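Local coordinates for superantigen-like protein SSL10 (Staphylococcus aureus subsp. aureus, PDB 6LWT), which probably blocks classical-pathway complement activation by binding the Fc region of human IgG, and probably also inhibits plasma clotting through prothrombin and another coagulation factor, at residues Ile106-Lys111 and Ala117-Tyr122; Arg159-Ile162 and Ser168-Asn171; Gly149-Ile154 and Leu172-Lys177. One frame throughout, in Å; residues are numbered along the deposited sequence.

All three interactions lie in the beta-grasp domain. Interaction 1 is a surface hairpin at one border of the five-stranded sheet; interaction 2 is a partly buried hairpin at the other, and their centres are about 14 Å apart without touching. Both rest on antiparallel backbone bonds, but interaction 1 adds a tyrosine packed against leucine and isoleucine, interaction 2 a lysine over a phenylalanine. Interaction 3, formed by buried residues, ties the loop after helix 133-148 to the end of strand 169-173 through one hydroxyl bond and a leucine pair. It shares that strand with interaction 2, which is nested inside its loop, and they touch through Val-160 O and Leu-172 N.

Interaction 1. Residues Ile106-Lys111 and Ala117-Tyr122; sequences ILNISK and AFVKGY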
loop_
_atom_site.group_PDB
_atom_site.type_symbol
_atom_site.label_atom_id
_atom_site.label_comp_id
_atom_site.label_asym_id
_atom_site.label_seq_id
_atom_site.Cartn_x
_atom_site.Cartn_y
_atom_site.Cartn_z
ATOM N N ILE A 106 3.186 2.280 -16.879
ATOM C CA ILE A 106 1.889 2.194 -17.509
ATOM C C ILE A 106 0.991 1.240 -16.731
ATOM O O ILE A 106 1.331 0.078 -16.539
ATOM C CB ILE A 106 1.984 1.757 -18.978
ATOM C CG1 ILE A 106 2.929 2.703 -19.756
ATOM C CG2 ILE A 106 0.592 1.718 -19.585
ATOM C CD1 ILE A 106 2.520 4.161 -19.746
ATOM N N LEU A 107 -0.162 1.764 -16.330
ATOM C CA LEU A 107 -1.228 0.989 -15.720
ATOM C C LEU A 107 -2.184 0.573 -16.828
ATOM O O LEU A 107 -2.668 1.433 -17.572
ATOM C CB LEU A 107 -1.954 1.850 -14.695
ATOM C CG LEU A 107 -3.240 1.356 -14.042
ATOM C CD1 LEU A 107 -3.067 -0.009 -13.444
ATOM C CD2 LEU A 107 -3.675 2.365 -12.976
ATOM N N ASN A 108 -2.467 -0.717 -16.946
ATOM C CA ASN A 108 -3.443 -1.161 -17.933
ATOM C C ASN A 108 -4.566 -1.937 -17.271
ATOM O O ASN A 108 -4.302 -2.778 -16.398
ATOM C CB ASN A 108 -2.804 -1.848 -19.153
ATOM C CG ASN A 108 -2.251 -3.243 -18.879
ATOM O OD1 ASN A 108 -1.045 -3.423 -18.719
ATOM N ND2 ASN A 108 -3.114 -4.240 -18.903
ATOM N N ILE A 109 -5.795 -1.648 -17.701
ATOM C CA ILE A 109 -7.000 -2.167 -17.074
ATOM C C ILE A 109 -7.794 -2.991 -18.089
ATOM O O ILE A 109 -8.069 -2.524 -19.225
ATOM C CB ILE A 109 -7.963 -1.041 -16.596
ATOM C CG1 ILE A 109 -7.224 0.164 -16.009
ATOM C CG2 ILE A 109 -9.001 -1.601 -15.607
ATOM C CD1 ILE A 109 -6.504 -0.113 -14.714
ATOM N N SER A 110 -8.171 -4.196 -17.663
ATOM C CA SER A 110 -9.114 -5.026 -18.388
ATOM C C SER A 110 -10.333 -5.195 -17.479
ATOM O O SER A 110 -10.211 -5.758 -16.380
ATOM C CB SER A 110 -8.501 -6.368 -18.698
ATOM O OG SER A 110 -9.526 -7.261 -19.106
ATOM N N LYS A 111 -11.485 -4.680 -17.913
ATOM C CA LYS A 111 -12.685 -4.680 -17.077
ATOM C C LYS A 111 -13.987 -5.004 -17.819
ATOM O O LYS A 111 -15.046 -4.602 -17.353
ATOM C CB LYS A 111 -12.811 -3.333 -16.363
ATOM C CG LYS A 111 -12.894 -2.128 -17.291
ATOM C CD LYS A 111 -13.427 -0.899 -16.575
ATOM C CE LYS A 111 -13.210 0.365 -17.387
ATOM N NZ LYS A 111 -14.127 0.464 -18.556
ATOM N N ALA A 117 -11.404 -8.785 -24.796
ATOM C CA ALA A 117 -10.041 -8.464 -24.387
ATOM C C ALA A 117 -9.700 -6.976 -24.483
ATOM O O ALA A 117 -8.518 -6.632 -24.434
ATOM C CB ALA A 117 -9.038 -9.279 -25.207
ATOM N N PHE A 118 -10.697 -6.098 -24.608
ATOM C CA PHE A 118 -10.436 -4.661 -24.664
ATOM C C PHE A 118 -9.648 -4.196 -23.418
ATOM O O PHE A 118 -10.001 -4.540 -22.294
ATOM C CB PHE A 118 -11.747 -3.884 -24.763
ATOM C CG PHE A 118 -11.559 -2.412 -24.834
ATOM C CD1 PHE A 118 -11.294 -1.798 -26.047
ATOM C CD2 PHE A 118 -11.608 -1.632 -23.687
ATOM C CE1 PHE A 118 -11.101 -0.426 -26.117
ATOM C CE2 PHE A 118 -11.398 -0.259 -23.758
ATOM C CZ PHE A 118 -11.150 0.340 -24.975
ATOM N N VAL A 119 -8.575 -3.444 -23.634
ATOM C CA VAL A 119 -7.732 -2.952 -22.550
ATOM C C VAL A 119 -7.380 -1.491 -22.833
ATOM O O VAL A 119 -7.149 -1.124 -23.988
ATOM C CB VAL A 119 -6.433 -3.788 -22.400
ATOM C CG1 VAL A 119 -5.434 -3.136 -21.451
ATOM C CG2 VAL A 119 -6.725 -5.212 -21.944
ATOM N N LYS A 120 -7.328 -0.670 -21.786
ATOM C CA LYS A 120 -6.809 0.690 -21.900
ATOM C C LYS A 120 -5.627 0.823 -20.947
ATOM O O LYS A 120 -5.731 0.428 -19.771
ATOM C CB LYS A 120 -7.905 1.705 -21.567
ATOM C CG LYS A 120 -7.474 3.151 -21.710
ATOM C CD LYS A 120 -8.573 4.155 -21.343
ATOM C CE LYS A 120 -8.052 5.581 -21.552
ATOM N NZ LYS A 120 -9.041 6.635 -21.212
ATOM N N GLY A 121 -4.515 1.356 -21.461
ATOM C CA GLY A 121 -3.327 1.619 -20.670
ATOM C C GLY A 121 -3.060 3.106 -20.567
ATOM O O GLY A 121 -3.237 3.836 -21.545
ATOM N N TYR A 122 -2.592 3.551 -19.410
ATOM C CA TYR A 122 -2.241 4.960 -19.206
ATOM C C TYR A 122 -1.203 5.095 -18.089
ATOM O O TYR A 122 -1.063 4.184 -17.259
ATOM C CB TYR A 122 -3.497 5.792 -18.917
ATOM C CG TYR A 122 -4.345 5.259 -17.803
ATOM C CD1 TYR A 122 -4.127 5.659 -16.469
ATOM C CD2 TYR A 122 -5.357 4.346 -18.063
ATOM C CE1 TYR A 122 -4.911 5.153 -15.430
ATOM C CE2 TYR A 122 -6.143 3.833 -17.041
ATOM C CZ TYR A 122 -5.918 4.228 -15.731
ATOM O OH TYR A 122 -6.733 3.675 -14.758
HETATM O O HOH W 1 -11.167 -6.599 -21.130
HETATM O O HOH W 2 -11.453 -3.147 -20.381
#
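Leu-107 and Ile-109 pair with Tyr-122 and Lys-120 in an antiparallel beta hairpin that forms one border of the beta-grasp sheet, with strand 120-123 outermost. Four backbone bonds hold it: Leu-107 N reaches Tyr-122 O at 2.7 Å and Tyr-122 N returns to Leu-107 O, while Ile-109 and Lys-120 exchange the same two bonds, that from Lys-120 N to Ile-109 O longer at 3.2 Å. The tight part lies on the face carrying Leu-107, Ile-109 and Tyr-122, which is turned to helix 133-148. Tyr-122 CG sits between its backbone N and carbonyl carbon (chi1 53°), which lays the ring back over its partner strand, Leu-107 O lying over one ring face near the rim. Leu-107 runs alongside the ring, CD2 3.9 Å from Tyr-122 CE1, and Ile-109 CG1 approaches CE2 obliquely. Beyond them the tyrosine hydroxyl is hydrogen-bonded to Tyr-148 OH of the helix. The other face is sparser and more exposed, fewer side-chain atoms meeting there: Asn-108 ND2 lies 3.6 Å from Val-119 CG1. At the non-hydrogen-bonded pair Asn-108 and Gly-121 the CA atoms come to 3.9 Å; glycine has no side chain to stand between them. Towards the turn, direct pairing gives way to water. Phe-118 O accepts hydrogen bonds from two waters, one accepting from Lys-111 N, the other from Ser-110 OG at 2.7 Å.

Interaction 2. Residues Arg159-Ile162 and Ser168-Asn171; sequences RVKI and SFYN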
loop_
_atom_site.group_PDB
_atom_site.type_symbol
_atom_site.label_atom_id
_atom_site.label_comp_id
_atom_site.label_asym_id
_atom_site.label_seq_id
_atom_site.Cartn_x
_atom_site.Cartn_y
_atom_site.Cartn_z
ATOM N N ARG A 159 -7.467 -9.000 -10.065
ATOM C CA ARG A 159 -6.066 -9.133 -9.717
ATOM C C ARG A 159 -5.310 -7.911 -10.182
ATOM O O ARG A 159 -5.723 -7.233 -11.127
ATOM C CB ARG A 159 -5.444 -10.361 -10.375
ATOM C CG ARG A 159 -6.188 -11.675 -10.162
ATOM C CD ARG A 159 -6.150 -12.216 -8.733
ATOM N NE ARG A 159 -6.850 -13.504 -8.730
ATOM C CZ ARG A 159 -8.171 -13.676 -8.619
ATOM N NH1 ARG A 159 -9.008 -12.649 -8.445
ATOM N NH2 ARG A 159 -8.667 -14.910 -8.677
ATOM N N VAL A 160 -4.205 -7.628 -9.504
ATOM C CA VAL A 160 -3.313 -6.562 -9.934
ATOM C C VAL A 160 -1.895 -7.101 -9.969
ATOM O O VAL A 160 -1.415 -7.511 -8.932
ATOM C CB VAL A 160 -3.336 -5.369 -8.963
ATOM C CG1 VAL A 160 -2.338 -4.313 -9.431
ATOM C CG2 VAL A 160 -4.740 -4.793 -8.828
ATOM N N LYS A 161 -1.225 -7.066 -11.119
ATOM C CA LYS A 161 0.146 -7.573 -11.237
ATOM C C LYS A 161 1.098 -6.410 -11.486
ATOM O O LYS A 161 1.035 -5.768 -12.537
ATOM C CB LYS A 161 0.275 -8.612 -12.349
ATOM C CG LYS A 161 1.689 -9.193 -12.512
ATOM C CD LYS A 161 1.813 -10.107 -13.728
ATOM C CE LYS A 161 3.221 -10.677 -13.863
ATOM N NZ LYS A 161 3.245 -12.030 -14.498
ATOM N N ILE A 162 1.971 -6.172 -10.520
ATOM C CA ILE A 162 2.988 -5.134 -10.630
ATOM C C ILE A 162 4.286 -5.812 -11.094
ATOM O O ILE A 162 4.858 -6.626 -10.362
ATOM C CB ILE A 162 3.186 -4.429 -9.272
ATOM C CG1 ILE A 162 1.874 -3.786 -8.787
ATOM C CG2 ILE A 162 4.308 -3.407 -9.346
ATOM C CD1 ILE A 162 1.793 -3.645 -7.280
ATOM N N SER A 168 10.898 -9.441 -11.951
ATOM C CA SER A 168 10.228 -9.615 -10.651
ATOM C C SER A 168 8.796 -9.088 -10.724
ATOM O O SER A 168 8.460 -8.267 -11.580
ATOM C CB SER A 168 10.966 -8.876 -9.543
ATOM O OG SER A 168 12.319 -9.275 -9.440
ATOM N N PHE A 169 7.929 -9.578 -9.846
ATOM C CA PHE A 169 6.572 -9.108 -9.840
ATOM C C PHE A 169 5.884 -9.408 -8.530
ATOM O O PHE A 169 6.334 -10.261 -7.733
ATOM C CB PHE A 169 5.752 -9.648 -11.029
ATOM C CG PHE A 169 5.474 -11.129 -10.977
ATOM C CD1 PHE A 169 4.329 -11.613 -10.339
ATOM C CD2 PHE A 169 6.334 -12.037 -11.582
ATOM C CE1 PHE A 169 4.055 -12.974 -10.306
ATOM C CE2 PHE A 169 6.055 -13.400 -11.573
ATOM C CZ PHE A 169 4.931 -13.875 -10.900
ATOM N N TYR A 170 4.786 -8.692 -8.337
ATOM C CA TYR A 170 3.881 -8.925 -7.216
ATOM C C TYR A 170 2.490 -9.073 -7.815
ATOM O O TYR A 170 2.008 -8.150 -8.476
ATOM C CB TYR A 170 3.890 -7.736 -6.241
ATOM C CG TYR A 170 5.263 -7.376 -5.708
ATOM C CD1 TYR A 170 6.067 -6.471 -6.398
ATOM C CD2 TYR A 170 5.790 -7.986 -4.567
ATOM C CE1 TYR A 170 7.356 -6.158 -5.942
ATOM C CE2 TYR A 170 7.067 -7.671 -4.106
ATOM C CZ TYR A 170 7.844 -6.754 -4.801
ATOM O OH TYR A 170 9.115 -6.408 -4.388
ATOM N N ASN A 171 1.827 -10.206 -7.566
ATOM C CA ASN A 171 0.457 -10.371 -8.009
ATOM C C ASN A 171 -0.462 -10.237 -6.794
ATOM O O ASN A 171 -0.396 -11.060 -5.875
ATOM C CB ASN A 171 0.287 -11.707 -8.720
ATOM C CG ASN A 171 -1.096 -11.868 -9.298
ATOM O OD1 ASN A 171 -1.475 -11.142 -10.213
ATOM N ND2 ASN A 171 -1.888 -12.781 -8.721
#
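A two-stranded antiparallel contact joins Arg-159, Lys-161 and Ile-162 to Phe-169, Tyr-170 and Asn-171, in the hairpin that closes the beta-grasp sheet at the border formed by strand 169-173. Ile-162 and Tyr-170 are a hydrogen-bonded pair: Ile-162 N meets Tyr-170 O at 2.8 Å, and Tyr-170 N returns to Ile-162 O at 2.9 Å. The next pair, Lys-161 with Asn-171, is non-hydrogen-bonded; there Lys-161 CA directs its hydrogen at Tyr-170 O. A further backbone bond, between Val-160 and Leu-172, continues the ladder. The two faces differ sharply. On one, Ile-162 packs on Leu-133, Leu-136 and Leu-140 of helix 133-148, and Tyr-170 reaches Leu-133 as well, its hydroxyl hydrogen-bonded to Glu-185. On the other, Lys-161 lies across Phe-169. The lysine leaves its strand with CG opposite the backbone N (chi1 -179°) and stays extended, which carries CE to 3.7 Å from Phe-169 CG and sets the ammonium beyond it over the ring. Lys-161 NZ stands 4.1 Å from the centroid of the Phe-169 ring and only 3° off its normal, a cation-pi contact over the face, with CE making a CH-pi contact nearer the rim. Phe-169 CG sits between its backbone N and carbonyl carbon (chi1 69°), and Phe-169 CB lies 3.2 Å from Ile-162 O. Farther along this face Asn-171 OD1 comes to 3.7 Å from Lys-161 CB and also skirts Arg-159 CB, while the arginine's guanidinium pairs with Asp-157. With the face of Ile-162 and Tyr-170 against the helix and the Lys-161 and Phe-169 face turned from it, the arrangement is that of an edge hairpin in a beta-grasp sheet.

Interaction 3. Residues Gly149-Ile154 and Leu172-Lys177; sequences GLYKTI and LDLRSK
The loop that leaves the C-terminal end of helix 133-148 meets the turn after strand 169-173 where Tyr-151 and Leu-150 touch Leu-174, a buried join in the beta-grasp domain. Tyr-151 OH donates to Leu-174 O at 2.7 Å, in the carbonyl plane and on a lone pair, at a C=O...donor angle of 126°. The oxygen lies at the edge of the tyrosine ring, level with it. Arg-141 NH2 of the helix bonds both to this hydroxyl and to Ser-176 O, so one guanidinium ties the tyrosine to the turn. Beside the hydroxyl bond, Leu-150 CD1 and Leu-174 CD1 meet at 4.1 Å. Leu-150 CG sits 3.6 Å above the plane of the Tyr-151 ring, over its centre, and probably helps hold the ring in place. The helix exit is tied up by Gly-149, with positive phi: its carbonyl oxygen accepts from the backbone N of Lys-152, Thr-153 and Ile-154. On the other side, Asp-173 to Ser-176 form a type I turn, and Asp-173 OD1 accepts from the backbone N of Arg-175 at 3.0 Å, from above the carboxylate plane, closing an Asx turn. Arg-175 then folds back and grips the same carboxylate side-on, NE to the syn lone pair of OD1 and NH2 to OD2 at 2.9 Å, a salt bridge. Tyr-151 also packs on Leu-18, Tyr-19 and Tyr-22 of helix 14-22, bringing the N-terminal helix against the beta-grasp domain, as in the staphylococcal and streptococcal toxin fold.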
loop_
_atom_site.group_PDB
_atom_site.type_symbol
_atom_site.label_atom_id
_atom_site.label_comp_id
_atom_site.label_asym_id
_atom_site.label_seq_id
_atom_site.Cartn_x
_atom_site.Cartn_y
_atom_site.Cartn_z
ATOM N N GLY A 149 -15.201 1.797 -9.672
ATOM C CA GLY A 149 -16.198 1.270 -8.733
ATOM C C GLY A 149 -15.819 -0.026 -8.058
ATOM O O GLY A 149 -16.709 -0.740 -7.557
ATOM N N LEU A 150 -14.515 -0.354 -8.001
ATOM C CA LEU A 150 -14.098 -1.577 -7.321
ATOM C C LEU A 150 -14.690 -1.604 -5.912
ATOM O O LEU A 150 -14.606 -0.607 -5.207
ATOM C CB LEU A 150 -12.579 -1.663 -7.209
ATOM C CG LEU A 150 -11.994 -2.852 -6.449
ATOM C CD1 LEU A 150 -12.181 -4.155 -7.196
ATOM C CD2 LEU A 150 -10.508 -2.589 -6.210
ATOM N N TYR A 151 -15.268 -2.746 -5.540
ATOM C CA TYR A 151 -15.936 -2.976 -4.233
ATOM C C TYR A 151 -17.214 -2.145 -3.991
ATOM O O TYR A 151 -17.844 -2.285 -2.944
ATOM C CB TYR A 151 -14.997 -2.725 -3.044
ATOM C CG TYR A 151 -13.626 -3.363 -3.087
ATOM C CD1 TYR A 151 -13.456 -4.667 -3.517
ATOM C CD2 TYR A 151 -12.502 -2.668 -2.628
ATOM C CE1 TYR A 151 -12.202 -5.264 -3.518
ATOM C CE2 TYR A 151 -11.238 -3.259 -2.616
ATOM C CZ TYR A 151 -11.101 -4.561 -3.061
ATOM O OH TYR A 151 -9.879 -5.183 -3.065
ATOM N N LYS A 152 -17.573 -1.270 -4.919
ATOM C CA LYS A 152 -18.693 -0.351 -4.747
ATOM C C LYS A 152 -19.791 -0.774 -5.703
ATOM O O LYS A 152 -20.888 -1.088 -5.280
ATOM C CB LYS A 152 -18.249 1.094 -5.013
ATOM C CG LYS A 152 -19.178 2.149 -4.438
ATOM C CD LYS A 152 -18.936 3.517 -5.064
ATOM C CE LYS A 152 -19.834 4.576 -4.449
ATOM N NZ LYS A 152 -19.303 5.051 -3.140
ATOM N N THR A 153 -19.489 -0.784 -6.995
ATOM C CA THR A 153 -20.458 -1.132 -8.020
ATOM C C THR A 153 -20.057 -2.364 -8.837
ATOM O O THR A 153 -20.857 -2.866 -9.614
ATOM C CB THR A 153 -20.680 0.084 -8.943
ATOM O OG1 THR A 153 -19.434 0.480 -9.529
ATOM C CG2 THR A 153 -21.272 1.284 -8.129
ATOM N N ILE A 154 -18.821 -2.849 -8.678
ATOM C CA ILE A 154 -18.376 -4.072 -9.318
ATOM C C ILE A 154 -17.802 -4.991 -8.251
ATOM O O ILE A 154 -17.534 -4.564 -7.126
ATOM C CB ILE A 154 -17.351 -3.794 -10.444
ATOM C CG1 ILE A 154 -16.037 -3.217 -9.905
ATOM C CG2 ILE A 154 -17.941 -2.809 -11.460
ATOM C CD1 ILE A 154 -14.930 -3.189 -10.932
ATOM N N LEU A 172 -1.276 -9.189 -6.790
ATOM C CA LEU A 172 -2.197 -8.883 -5.689
ATOM C C LEU A 172 -3.597 -9.387 -5.975
ATOM O O LEU A 172 -4.120 -9.213 -7.084
ATOM C CB LEU A 172 -2.269 -7.383 -5.465
ATOM C CG LEU A 172 -0.937 -6.687 -5.248
ATOM C CD1 LEU A 172 -1.111 -5.183 -5.290
ATOM C CD2 LEU A 172 -0.351 -7.107 -3.922
ATOM N N ASP A 173 -4.195 -10.026 -4.971
ATOM C CA ASP A 173 -5.549 -10.543 -5.083
ATOM C C ASP A 173 -6.530 -9.515 -4.504
ATOM O O ASP A 173 -6.539 -9.257 -3.304
ATOM C CB ASP A 173 -5.641 -11.863 -4.324
ATOM C CG ASP A 173 -6.966 -12.594 -4.545
ATOM O OD1 ASP A 173 -7.911 -12.056 -5.193
ATOM O OD2 ASP A 173 -7.038 -13.739 -4.045
ATOM N N LEU A 174 -7.376 -8.947 -5.356
ATOM C CA LEU A 174 -8.360 -7.960 -4.915
ATOM C C LEU A 174 -9.498 -8.571 -4.075
ATOM O O LEU A 174 -10.220 -7.832 -3.425
ATOM C CB LEU A 174 -8.930 -7.153 -6.086
ATOM C CG LEU A 174 -7.866 -6.380 -6.890
ATOM C CD1 LEU A 174 -8.524 -5.790 -8.119
ATOM C CD2 LEU A 174 -7.221 -5.312 -6.027
ATOM N N ARG A 175 -9.607 -9.894 -4.035
ATOM C CA ARG A 175 -10.615 -10.546 -3.194
ATOM C C ARG A 175 -10.287 -10.531 -1.693
ATOM O O ARG A 175 -11.150 -10.851 -0.888
ATOM C CB ARG A 175 -10.844 -11.977 -3.631
ATOM C CG ARG A 175 -11.241 -12.149 -5.094
ATOM C CD ARG A 175 -11.262 -13.623 -5.485
ATOM N NE ARG A 175 -9.929 -14.221 -5.337
ATOM C CZ ARG A 175 -9.656 -15.515 -5.484
ATOM N NH1 ARG A 175 -10.610 -16.379 -5.821
ATOM N NH2 ARG A 175 -8.415 -15.947 -5.303
ATOM N N SER A 176 -9.067 -10.172 -1.315
ATOM C CA SER A 176 -8.756 -9.987 0.095
ATOM C C SER A 176 -7.829 -8.821 0.359
ATOM O O SER A 176 -7.218 -8.236 -0.560
ATOM C CB SER A 176 -8.168 -11.273 0.670
ATOM O OG SER A 176 -7.099 -11.713 -0.119
ATOM N N LYS A 177 -7.714 -8.498 1.640
ATOM C CA LYS A 177 -6.805 -7.439 2.076
ATOM C C LYS A 177 -5.373 -7.898 1.854
ATOM O O LYS A 177 -5.077 -9.083 1.981
ATOM C CB LYS A 177 -7.028 -7.089 3.552
ATOM C CG LYS A 177 -6.538 -5.696 3.909
ATOM C CD LYS A 177 -6.142 -5.496 5.381
ATOM C CE LYS A 177 -7.321 -5.284 6.301
ATOM N NZ LYS A 177 -6.869 -4.958 7.690
#